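PDB 2GP4: 6-phosphogluconate dehydratase from Shewanella oneidensis, which catalyses the dehydration of 6-phosphogluconate to 2-keto-3-deoxy-6-phosphogluconate, the first of the two reactions specific to the Entner-Doudoroff pathway. Local coordinates for residues T29-A34 against W340-E345; S148-A153 against R619-I624; L194-G199 against A276-A281; D472-L477 against P505-L510. One frame throughout, in Å; residues are numbered along the deposited sequence.

Contact 1: residues T29-A34 against W340-E345; sequences TDRIIA and WDDFSE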
# COMPACT_ATOMS: atom_id res chain seq x y z
N THR A 29 -17.29 2.57 -5.43
CA THR A 29 -17.49 1.12 -5.35
C THR A 29 -18.29 0.61 -6.55
O THR A 29 -17.85 -0.34 -7.21
CB THR A 29 -18.18 0.70 -4.03
OG1 THR A 29 -17.39 1.13 -2.91
CG2 THR A 29 -18.35 -0.81 -3.97
N ASP A 30 -19.43 1.23 -6.81
CA ASP A 30 -20.27 0.86 -7.96
C ASP A 30 -19.53 0.99 -9.29
O ASP A 30 -19.72 0.15 -10.19
CB ASP A 30 -21.53 1.73 -8.01
CG ASP A 30 -22.48 1.47 -6.85
OD1 ASP A 30 -22.29 0.49 -6.09
OD2 ASP A 30 -23.44 2.27 -6.71
N ARG A 31 -18.72 2.03 -9.42
CA ARG A 31 -17.94 2.25 -10.64
C ARG A 31 -16.96 1.11 -10.87
O ARG A 31 -16.79 0.65 -12.00
CB ARG A 31 -17.20 3.59 -10.57
CG ARG A 31 -16.41 3.92 -11.84
CD ARG A 31 -15.90 5.36 -11.82
NE ARG A 31 -14.96 5.57 -10.71
CZ ARG A 31 -14.47 6.75 -10.36
NH1 ARG A 31 -14.82 7.85 -11.01
NH2 ARG A 31 -13.62 6.82 -9.34
N ILE A 32 -16.32 0.66 -9.78
CA ILE A 32 -15.35 -0.43 -9.82
C ILE A 32 -16.04 -1.75 -10.15
O ILE A 32 -15.53 -2.54 -10.95
CB ILE A 32 -14.54 -0.51 -8.50
CG1 ILE A 32 -13.65 0.73 -8.34
CG2 ILE A 32 -13.68 -1.76 -8.46
CD1 ILE A 32 -13.18 1.00 -6.92
N ILE A 33 -17.22 -1.99 -9.56
CA ILE A 33 -18.01 -3.18 -9.85
C ILE A 33 -18.36 -3.23 -11.34
O ILE A 33 -18.21 -4.28 -11.97
CB ILE A 33 -19.30 -3.23 -8.99
CG1 ILE A 33 -18.95 -3.44 -7.51
CG2 ILE A 33 -20.28 -4.31 -9.51
CD1 ILE A 33 -20.10 -3.17 -6.55
N ALA A 34 -18.80 -2.10 -11.88
CA ALA A 34 -19.19 -2.00 -13.29
C ALA A 34 -18.01 -2.26 -14.21
O ALA A 34 -18.12 -3.00 -15.19
CB ALA A 34 -19.80 -0.63 -13.59
N TRP A 340 -6.44 5.35 -10.56
CA TRP A 340 -6.15 6.54 -9.77
C TRP A 340 -7.35 7.46 -9.55
O TRP A 340 -7.38 8.21 -8.58
CB TRP A 340 -4.96 7.33 -10.33
CG TRP A 340 -3.64 6.65 -10.12
CD1 TRP A 340 -3.36 5.66 -9.20
CD2 TRP A 340 -2.42 6.91 -10.81
NE1 TRP A 340 -2.05 5.29 -9.30
CE2 TRP A 340 -1.44 6.04 -10.27
CE3 TRP A 340 -2.05 7.79 -11.84
CZ2 TRP A 340 -0.12 6.02 -10.72
CZ3 TRP A 340 -0.74 7.77 -12.29
CH2 TRP A 340 0.21 6.89 -11.73
N ASP A 341 -8.32 7.42 -10.45
CA ASP A 341 -9.57 8.16 -10.26
C ASP A 341 -10.31 7.65 -9.02
O ASP A 341 -10.94 8.43 -8.30
CB ASP A 341 -10.48 8.05 -11.48
CG ASP A 341 -9.82 8.51 -12.75
OD1 ASP A 341 -9.36 7.65 -13.53
OD2 ASP A 341 -9.77 9.73 -13.00
N ASP A 342 -10.23 6.34 -8.77
CA ASP A 342 -10.81 5.76 -7.56
C ASP A 342 -10.13 6.32 -6.32
O ASP A 342 -10.80 6.75 -5.40
CB ASP A 342 -10.72 4.24 -7.57
CG ASP A 342 -11.34 3.61 -8.82
OD1 ASP A 342 -12.33 4.16 -9.36
OD2 ASP A 342 -10.82 2.56 -9.25
N PHE A 343 -8.80 6.32 -6.31
CA PHE A 343 -8.02 6.75 -5.14
C PHE A 343 -8.26 8.22 -4.82
O PHE A 343 -8.52 8.59 -3.67
CB PHE A 343 -6.52 6.50 -5.35
CG PHE A 343 -6.11 5.07 -5.10
CD1 PHE A 343 -5.75 4.65 -3.83
CD2 PHE A 343 -6.06 4.16 -6.14
CE1 PHE A 343 -5.36 3.34 -3.59
CE2 PHE A 343 -5.67 2.84 -5.92
CZ PHE A 343 -5.32 2.43 -4.64
N SER A 344 -8.18 9.05 -5.86
CA SER A 344 -8.27 10.50 -5.76
C SER A 344 -9.66 10.94 -5.29
O SER A 344 -9.77 11.84 -4.45
CB SER A 344 -7.93 11.14 -7.11
OG SER A 344 -7.89 12.55 -7.05
N GLU A 345 -10.70 10.30 -5.81
CA GLU A 345 -12.08 10.65 -5.46
C GLU A 345 -12.49 10.10 -4.09
O GLU A 345 -13.27 10.73 -3.37
CB GLU A 345 -13.06 10.26 -6.58
CG GLU A 345 -12.90 11.17 -7.81
CD GLU A 345 -13.54 10.64 -9.09
OE1 GLU A 345 -14.31 9.66 -9.05
OE2 GLU A 345 -13.25 11.24 -10.16
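Arg31 reaches Asp342 and Glu345 with CG anti to its backbone N (chi1 -177°) and a bend at chi3 (62°). The bend brings the guanidinium edge round to both carboxylates. The Asp342 carboxylate comes to meet it, with CG beside its own backbone N. NH1 of Arg31 bonds Glu345 OE1 at 2.7 Å, on the syn side of that carboxylate. NH2 of Arg31 bonds Asp342 OD1 at 3.0 Å; OD1 uses its anti lone pair and lies tilted from the guanidinium plane. Weak bonds add to this from NH2 to Glu345 OE1 and from NE to Asp342 OD1. The guanidinium and carboxylate planes stand about 40° apart in both pairs, and the bonds are bent. Next to the salt bridges, CG1 of Ile32 lies 3.5 Å from OD2 of Asp342. OD2 makes a salt bridge with Arg35 and accepts a hydrogen bond from the backbone N of Asn339. The segments belong to helices 23-51 and 340-347, which run nearly antiparallel here, their axes 10.8 Å apart. A leucine at Arg31 would probably leave Glu345 OE1 and Asp342 OD1 without their charged partner across the contact. The network is consistent with Asp342 staying ionised although buried.

Contact 2: residues S148-A153 against R619-I624; sequences SREVIA and RSTSAI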
# COMPACT_ATOMS: atom_id res chain seq x y z
N SER A 148 10.75 -8.13 -6.30
CA SER A 148 10.64 -9.24 -5.35
C SER A 148 9.19 -9.61 -5.01
O SER A 148 8.92 -10.75 -4.62
CB SER A 148 11.42 -8.95 -4.07
OG SER A 148 10.84 -7.88 -3.35
N ARG A 149 8.28 -8.66 -5.14
CA ARG A 149 6.85 -8.94 -4.99
C ARG A 149 6.41 -9.97 -6.04
O ARG A 149 5.71 -10.92 -5.71
CB ARG A 149 6.00 -7.67 -5.12
CG ARG A 149 4.50 -7.93 -5.04
CD ARG A 149 3.71 -6.73 -5.50
NE ARG A 149 3.68 -6.60 -6.95
CZ ARG A 149 3.15 -5.58 -7.62
NH1 ARG A 149 2.60 -4.56 -6.97
NH2 ARG A 149 3.18 -5.58 -8.94
N GLU A 150 6.84 -9.76 -7.28
CA GLU A 150 6.51 -10.68 -8.37
C GLU A 150 7.13 -12.06 -8.12
O GLU A 150 6.48 -13.09 -8.37
CB GLU A 150 6.95 -10.11 -9.72
CG GLU A 150 6.38 -8.71 -10.03
CD GLU A 150 4.87 -8.72 -10.20
OE1 GLU A 150 4.40 -9.05 -11.31
OE2 GLU A 150 4.16 -8.42 -9.22
N VAL A 151 8.35 -12.06 -7.60
CA VAL A 151 9.05 -13.30 -7.28
C VAL A 151 8.32 -14.06 -6.17
O VAL A 151 8.12 -15.27 -6.29
CB VAL A 151 10.54 -13.06 -6.92
CG1 VAL A 151 11.23 -14.37 -6.54
CG2 VAL A 151 11.26 -12.39 -8.08
N ILE A 152 7.92 -13.35 -5.11
CA ILE A 152 7.14 -13.92 -3.99
C ILE A 152 5.80 -14.52 -4.47
O ILE A 152 5.43 -15.62 -4.06
CB ILE A 152 6.89 -12.87 -2.85
CG1 ILE A 152 8.20 -12.56 -2.11
CG2 ILE A 152 5.81 -13.33 -1.85
CD1 ILE A 152 8.22 -11.20 -1.42
N ALA A 153 5.10 -13.78 -5.33
CA ALA A 153 3.87 -14.26 -5.97
C ALA A 153 4.06 -15.58 -6.72
O ALA A 153 3.25 -16.50 -6.59
CB ALA A 153 3.32 -13.19 -6.92
N ARG A 619 2.64 -4.62 -12.62
CA ARG A 619 2.57 -6.08 -12.71
C ARG A 619 3.47 -6.57 -13.83
O ARG A 619 3.66 -5.88 -14.82
CB ARG A 619 1.15 -6.55 -13.02
CG ARG A 619 0.05 -6.09 -12.07
CD ARG A 619 -1.28 -6.78 -12.40
NE ARG A 619 -1.74 -6.46 -13.76
CZ ARG A 619 -2.35 -7.31 -14.58
NH1 ARG A 619 -2.58 -8.56 -14.20
NH2 ARG A 619 -2.73 -6.91 -15.78
N SER A 620 4.02 -7.77 -13.66
CA SER A 620 4.61 -8.51 -14.77
C SER A 620 3.75 -9.74 -15.03
O SER A 620 3.87 -10.40 -16.06
CB SER A 620 6.06 -8.92 -14.45
OG SER A 620 6.10 -9.78 -13.31
N THR A 621 2.86 -10.04 -14.08
CA THR A 621 2.01 -11.22 -14.16
C THR A 621 0.72 -10.94 -14.91
O THR A 621 0.38 -9.79 -15.20
CB THR A 621 1.67 -11.77 -12.75
OG1 THR A 621 1.05 -10.74 -11.97
CG2 THR A 621 2.92 -12.27 -12.04
N SER A 622 0.01 -12.02 -15.25
CA SER A 622 -1.32 -11.95 -15.83
C SER A 622 -2.35 -12.45 -14.83
O SER A 622 -2.04 -13.27 -13.97
CB SER A 622 -1.40 -12.78 -17.10
OG SER A 622 -0.60 -12.22 -18.11
N ALA A 623 -3.57 -11.94 -14.96
CA ALA A 623 -4.71 -12.40 -14.17
C ALA A 623 -5.40 -13.53 -14.91
O ALA A 623 -5.31 -13.63 -16.14
CB ALA A 623 -5.67 -11.25 -13.94
N ILE A 624 -6.09 -14.40 -14.16
CA ILE A 624 -6.88 -15.49 -14.72
C ILE A 624 -7.72 -15.03 -15.91
O ILE A 624 -7.65 -15.62 -16.99
CB ILE A 624 -7.85 -16.10 -13.66
CG1 ILE A 624 -7.11 -16.58 -12.41
CG2 ILE A 624 -8.71 -17.20 -14.28
CD1 ILE A 624 -6.70 -18.02 -12.42
O HOH W 1 1.71 -9.15 -9.89
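Glu150 points its carboxylate from helix 145-160 at the backbone of the loop 619-624, and its two oxygens do different work. OE1 faces the loop. The backbone N of Ser620 bonds OE1 of Glu150 at 2.7 Å, with a nearly straight N-H (165°), from above the carboxylate plane. OE1 of Glu150 also accepts from OG of Ser620 at 2.7 Å, with its anti lone pair. The Ser620 rotamer (chi1 62°) places OG near its own N, and the two converge on one oxygen. The N of Thr621 adds a weak bond to OE1.

OE2 is turned to the helix side. Arg149 grips OE2 of Glu150 side-on through NE (2.9 Å) and NH2 (3.0 Å), both from the same face of the carboxylate. OE2 lies near the guanidinium plane. The bend of Glu150 at chi2 (-65°) folds the carboxylate back to this neighbour. A water joins OE2 of Glu150 to OG1 of Thr621, at 2.6 Å and 2.7 Å.

Arg149 has further bonds, from NH2 to Gly617 O and from NH1 to His326. Arg619 turns its charge away, to Glu626. The contact thus ties the tail after helix 605-609 to a helix of the N-terminal half. One buried carboxylate is met by an arginine, a hydroxyl and backbone N-H groups, which would probably keep it ionised.

Contact 3: residues L194-G199 against A276-A281; sequences LFVPAG and ALNKMA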
# COMPACT_ATOMS: atom_id res chain seq x y z
N LEU A 194 -5.96 -17.84 5.60
CA LEU A 194 -5.79 -16.79 6.59
C LEU A 194 -4.33 -16.37 6.64
O LEU A 194 -3.43 -17.22 6.57
CB LEU A 194 -6.21 -17.28 7.98
CG LEU A 194 -7.67 -17.17 8.39
CD1 LEU A 194 -8.53 -18.25 7.74
CD2 LEU A 194 -7.77 -17.27 9.90
N PHE A 195 -4.11 -15.06 6.76
CA PHE A 195 -2.80 -14.53 7.07
C PHE A 195 -2.55 -14.65 8.57
O PHE A 195 -3.44 -14.37 9.38
CB PHE A 195 -2.67 -13.08 6.61
CG PHE A 195 -2.39 -12.93 5.13
CD1 PHE A 195 -3.42 -12.99 4.20
CD2 PHE A 195 -1.09 -12.71 4.68
CE1 PHE A 195 -3.16 -12.84 2.84
CE2 PHE A 195 -0.82 -12.56 3.32
CZ PHE A 195 -1.86 -12.62 2.39
N VAL A 196 -1.35 -15.09 8.94
CA VAL A 196 -0.97 -15.28 10.33
C VAL A 196 0.21 -14.36 10.66
O VAL A 196 1.36 -14.67 10.34
CB VAL A 196 -0.63 -16.76 10.63
CG1 VAL A 196 -0.38 -16.97 12.12
CG2 VAL A 196 -1.73 -17.69 10.16
N PRO A 197 -0.07 -13.20 11.29
CA PRO A 197 0.98 -12.22 11.56
C PRO A 197 1.87 -12.60 12.73
O PRO A 197 1.45 -13.32 13.64
CB PRO A 197 0.18 -10.96 11.89
CG PRO A 197 -1.08 -11.47 12.48
CD PRO A 197 -1.39 -12.76 11.78
N ALA A 198 3.11 -12.10 12.71
CA ALA A 198 4.07 -12.34 13.78
C ALA A 198 3.93 -11.28 14.88
O ALA A 198 4.15 -11.56 16.06
CB ALA A 198 5.48 -12.35 13.24
N GLY A 199 3.55 -10.07 14.48
CA GLY A 199 3.48 -8.93 15.38
C GLY A 199 4.52 -7.88 15.04
O GLY A 199 5.24 -8.02 14.04
N ALA A 276 -1.89 -18.40 21.29
CA ALA A 276 -3.31 -18.74 21.17
C ALA A 276 -3.91 -18.32 19.81
O ALA A 276 -4.71 -19.06 19.23
CB ALA A 276 -4.11 -18.14 22.32
N LEU A 277 -3.51 -17.15 19.32
CA LEU A 277 -3.98 -16.65 18.02
C LEU A 277 -3.46 -17.46 16.84
O LEU A 277 -4.12 -17.55 15.81
CB LEU A 277 -3.62 -15.18 17.84
CG LEU A 277 -4.35 -14.14 18.70
CD1 LEU A 277 -3.79 -12.76 18.44
CD2 LEU A 277 -5.86 -14.16 18.45
N ASN A 278 -2.27 -18.05 16.99
CA ASN A 278 -1.73 -18.98 16.00
C ASN A 278 -2.55 -20.26 15.95
O ASN A 278 -2.74 -20.85 14.88
CB ASN A 278 -0.26 -19.31 16.28
CG ASN A 278 0.66 -18.10 16.13
OD1 ASN A 278 0.38 -17.15 15.39
ND2 ASN A 278 1.78 -18.13 16.85
N LYS A 279 -3.04 -20.68 17.11
CA LYS A 279 -3.85 -21.89 17.22
C LYS A 279 -5.23 -21.66 16.62
O LYS A 279 -5.76 -22.53 15.93
CB LYS A 279 -3.99 -22.33 18.69
CG LYS A 279 -2.71 -22.28 19.52
CD LYS A 279 -1.79 -23.47 19.27
CE LYS A 279 -0.65 -23.51 20.29
NZ LYS A 279 -1.15 -23.68 21.69
N MSE A 280 -5.80 -20.49 16.89
CA MSE A 280 -7.12 -20.14 16.38
C MSE A 280 -7.11 -20.01 14.86
O MSE A 280 -8.04 -20.46 14.19
CB MSE A 280 -7.62 -18.84 17.03
CG MSE A 280 -9.08 -18.54 16.74
SE MSE A 280 -10.25 -19.87 17.53
CE MSE A 280 -11.79 -19.69 16.35
N ALA A 281 -6.05 -19.42 14.33
CA ALA A 281 -5.88 -19.29 12.88
C ALA A 281 -5.95 -20.65 12.19
O ALA A 281 -6.62 -20.79 11.18
CB ALA A 281 -4.58 -18.58 12.55
O HOH W 2 -0.62 -14.73 14.68
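A single water is the polar link between Pro197 and Asn278. It donates to the backbone O of Pro197 at 2.7 Å and to OD1 of Asn278, also at 2.7 Å. No direct hydrogen bond joins the two segments. Asn278 has CG beside its backbone N (chi1 -66°), which swings the amide off the helix toward 194-199. Its OD1 meets not only the water but also a methyl group: CG1 of Val196 lies 3.4 Å away, and the two side chains pass at a slant.

Val196 carries the middle of the contact. Its two methyl groups are split between two partners about one helical turn apart. CG1, anti to the backbone N (chi1 -174°), goes to Asn278. CG2 of Val196 rests on CB of Ala281, at 3.8 Å. The small alanine probably allows this close approach, and Leu194 uses the same residue. CD2 of Leu194 lies 3.9 Å from O of Ala281 and 4.3 Å from its CB.

Helix 272-287 packs on the end of strand 193-195 and the loop that leaves it. The strand runs parallel to strand 167-171 in a three-stranded mixed sheet, and Phe195 also bonds the backbone of Leu259. Leu194 reaches further along the helix to Gln284 and Val285. On the sheet side, Leu194 and Val196 both touch Leu169, and Val196 also touches Leu171. Phe195 points away from the helix. At the far end of the segment, the backbone O of Ala198 accepts a hydrogen bond from Arg274, which lies on the same helix.

Contact 4: residues D472-L477 against P505-L510; sequences DDQNKL and PELHKL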
# COMPACT_ATOMS: atom_id res chain seq x y z
N ASP A 472 18.75 12.20 -14.59
CA ASP A 472 18.30 10.82 -14.78
C ASP A 472 18.84 9.86 -13.73
O ASP A 472 18.78 8.64 -13.87
CB ASP A 472 18.59 10.32 -16.21
CG ASP A 472 20.06 10.35 -16.58
OD1 ASP A 472 20.94 10.44 -15.69
OD2 ASP A 472 20.35 10.28 -17.79
N ASP A 473 19.37 10.45 -12.66
CA ASP A 473 19.93 9.71 -11.54
C ASP A 473 19.85 10.63 -10.34
O ASP A 473 20.32 11.77 -10.40
CB ASP A 473 21.38 9.33 -11.84
CG ASP A 473 21.99 8.40 -10.80
OD1 ASP A 473 21.67 8.52 -9.60
OD2 ASP A 473 22.83 7.56 -11.20
N GLN A 474 19.26 10.15 -9.25
CA GLN A 474 19.08 10.96 -8.05
C GLN A 474 20.42 11.41 -7.43
O GLN A 474 20.46 12.38 -6.66
CB GLN A 474 18.22 10.22 -7.02
CG GLN A 474 18.90 9.05 -6.30
CD GLN A 474 18.20 8.66 -5.01
OE1 GLN A 474 17.42 9.43 -4.45
NE2 GLN A 474 18.47 7.45 -4.53
N ASN A 475 21.50 10.71 -7.77
CA ASN A 475 22.83 11.04 -7.27
C ASN A 475 23.43 12.30 -7.90
O ASN A 475 24.32 12.92 -7.31
CB ASN A 475 23.78 9.86 -7.43
CG ASN A 475 23.33 8.63 -6.66
OD1 ASN A 475 23.20 8.67 -5.44
ND2 ASN A 475 23.08 7.55 -7.37
N LYS A 476 22.92 12.68 -9.07
CA LYS A 476 23.37 13.88 -9.79
C LYS A 476 22.88 15.18 -9.15
O LYS A 476 23.36 16.27 -9.51
CB LYS A 476 22.90 13.83 -11.24
CG LYS A 476 23.67 12.89 -12.13
CD LYS A 476 23.11 12.92 -13.54
CE LYS A 476 24.06 12.27 -14.53
NZ LYS A 476 23.99 10.79 -14.50
N LEU A 477 21.95 15.07 -8.20
CA LEU A 477 21.28 16.23 -7.62
C LEU A 477 22.18 17.07 -6.71
O LEU A 477 22.11 18.31 -6.73
CB LEU A 477 20.02 15.80 -6.85
CG LEU A 477 19.12 16.93 -6.34
CD1 LEU A 477 18.42 17.63 -7.50
CD2 LEU A 477 18.12 16.43 -5.30
N PRO A 505 13.34 2.06 -7.76
CA PRO A 505 13.78 2.12 -6.37
C PRO A 505 13.23 3.35 -5.65
O PRO A 505 13.03 4.39 -6.27
CB PRO A 505 15.30 2.23 -6.50
CG PRO A 505 15.52 2.91 -7.81
CD PRO A 505 14.42 2.42 -8.70
N GLU A 506 12.97 3.22 -4.35
CA GLU A 506 12.60 4.36 -3.51
C GLU A 506 13.75 5.34 -3.49
O GLU A 506 14.88 4.97 -3.21
CB GLU A 506 12.30 3.91 -2.07
CG GLU A 506 10.97 3.17 -1.91
CD GLU A 506 10.73 2.73 -0.48
OE1 GLU A 506 11.55 3.07 0.40
OE2 GLU A 506 9.72 2.02 -0.24
N LEU A 507 13.45 6.59 -3.82
CA LEU A 507 14.49 7.60 -3.93
C LEU A 507 14.51 8.46 -2.67
O LEU A 507 13.64 9.29 -2.48
CB LEU A 507 14.30 8.45 -5.19
CG LEU A 507 14.19 7.70 -6.52
CD1 LEU A 507 13.55 8.59 -7.57
CD2 LEU A 507 15.54 7.15 -6.99
N HIS A 508 15.50 8.24 -1.81
CA HIS A 508 15.55 8.88 -0.50
C HIS A 508 16.36 10.17 -0.47
O HIS A 508 16.31 10.91 0.50
CB HIS A 508 16.06 7.90 0.56
CG HIS A 508 15.22 6.67 0.71
ND1 HIS A 508 13.98 6.69 1.31
CD2 HIS A 508 15.43 5.39 0.32
CE1 HIS A 508 13.47 5.47 1.29
NE2 HIS A 508 14.32 4.67 0.70
N LYS A 509 17.11 10.43 -1.54
CA LYS A 509 18.03 11.57 -1.57
C LYS A 509 17.42 12.87 -2.14
O LYS A 509 18.12 13.87 -2.29
CB LYS A 509 19.30 11.20 -2.36
CG LYS A 509 20.20 10.21 -1.63
CD LYS A 509 21.27 9.61 -2.55
CE LYS A 509 22.46 10.53 -2.71
NZ LYS A 509 23.64 9.79 -3.24
N LEU A 510 16.12 12.84 -2.42
CA LEU A 510 15.45 13.94 -3.12
C LEU A 510 14.79 14.98 -2.21
O LEU A 510 15.04 16.18 -2.35
CB LEU A 510 14.41 13.38 -4.11
CG LEU A 510 14.77 13.27 -5.59
CD1 LEU A 510 16.27 13.12 -5.84
CD2 LEU A 510 13.99 12.14 -6.26
O HOH W 3 17.78 6.25 -1.77
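Gln474 lays its amide between Leu507 and Lys509 and bonds the loop backbone. Its OE1 accepts from the backbone N of Lys509 at 3.1 Å (N-H...O 151°), with the donor tilted 33° from the carbonyl plane. CD2 of Leu507 packs on the amide, 3.6 Å from CD of Gln474. CB of Lys509 comes within 3.3 Å of OE1 of Gln474, the two side chains crossing near a right angle. NE2 of Gln474 donates to a water, which also accepts from the N of His508. Both ends of the amide are held.

Beside it, NZ of Lys509 bonds OD1 of Asn475 in the carbonyl plane, at 2.5 Å, a value so short that it is doubtful. The bend of Lys509 at chi3 (82°) turns NZ to that oxygen. CD1 of Leu510 lies 3.7 Å from CB of Gln474 and 3.8 Å from CD2 of Leu477.

In the second shell, Asp473 OD1 accepts from the N of Asn475 at 2.9 Å, an Asx turn that shapes the segment carrying Gln474 and Asn475. An alanine at Gln474 would probably leave the N of Lys509 without its acceptor and open a gap beside Leu507.

The contact joins two loops of the C-terminal half. Segment 472-477 leads from strand 463-471 into helix 477-482. The loop 505-510 precedes helix 511-519. Leu477 and Leu510 reach strand 490-494, and Leu507 and Leu510 strand 524-528.

In the fold
Contact 3 is the most buried of the four and the most apolar, with a water as its polar link. Contacts 1 and 2 are partly buried and both use carboxylates, but only contact 1 has salt bridges across it; in contact 2 the Arg149 pair lies within the helix. Helix 23-51 carries segment 29-34 of contact 1 and is also touched by Ile624 of contact 2. Contact 4 is partly buried, with several exposed residues. It mixes hydrogen bonds of side-chain amides with leucine packing and joins two loops. Contacts 3 and 4 lie on opposite sides of the chain's centre, their centres about 39 Å apart. Along the chain, contacts 1 and 2 cross.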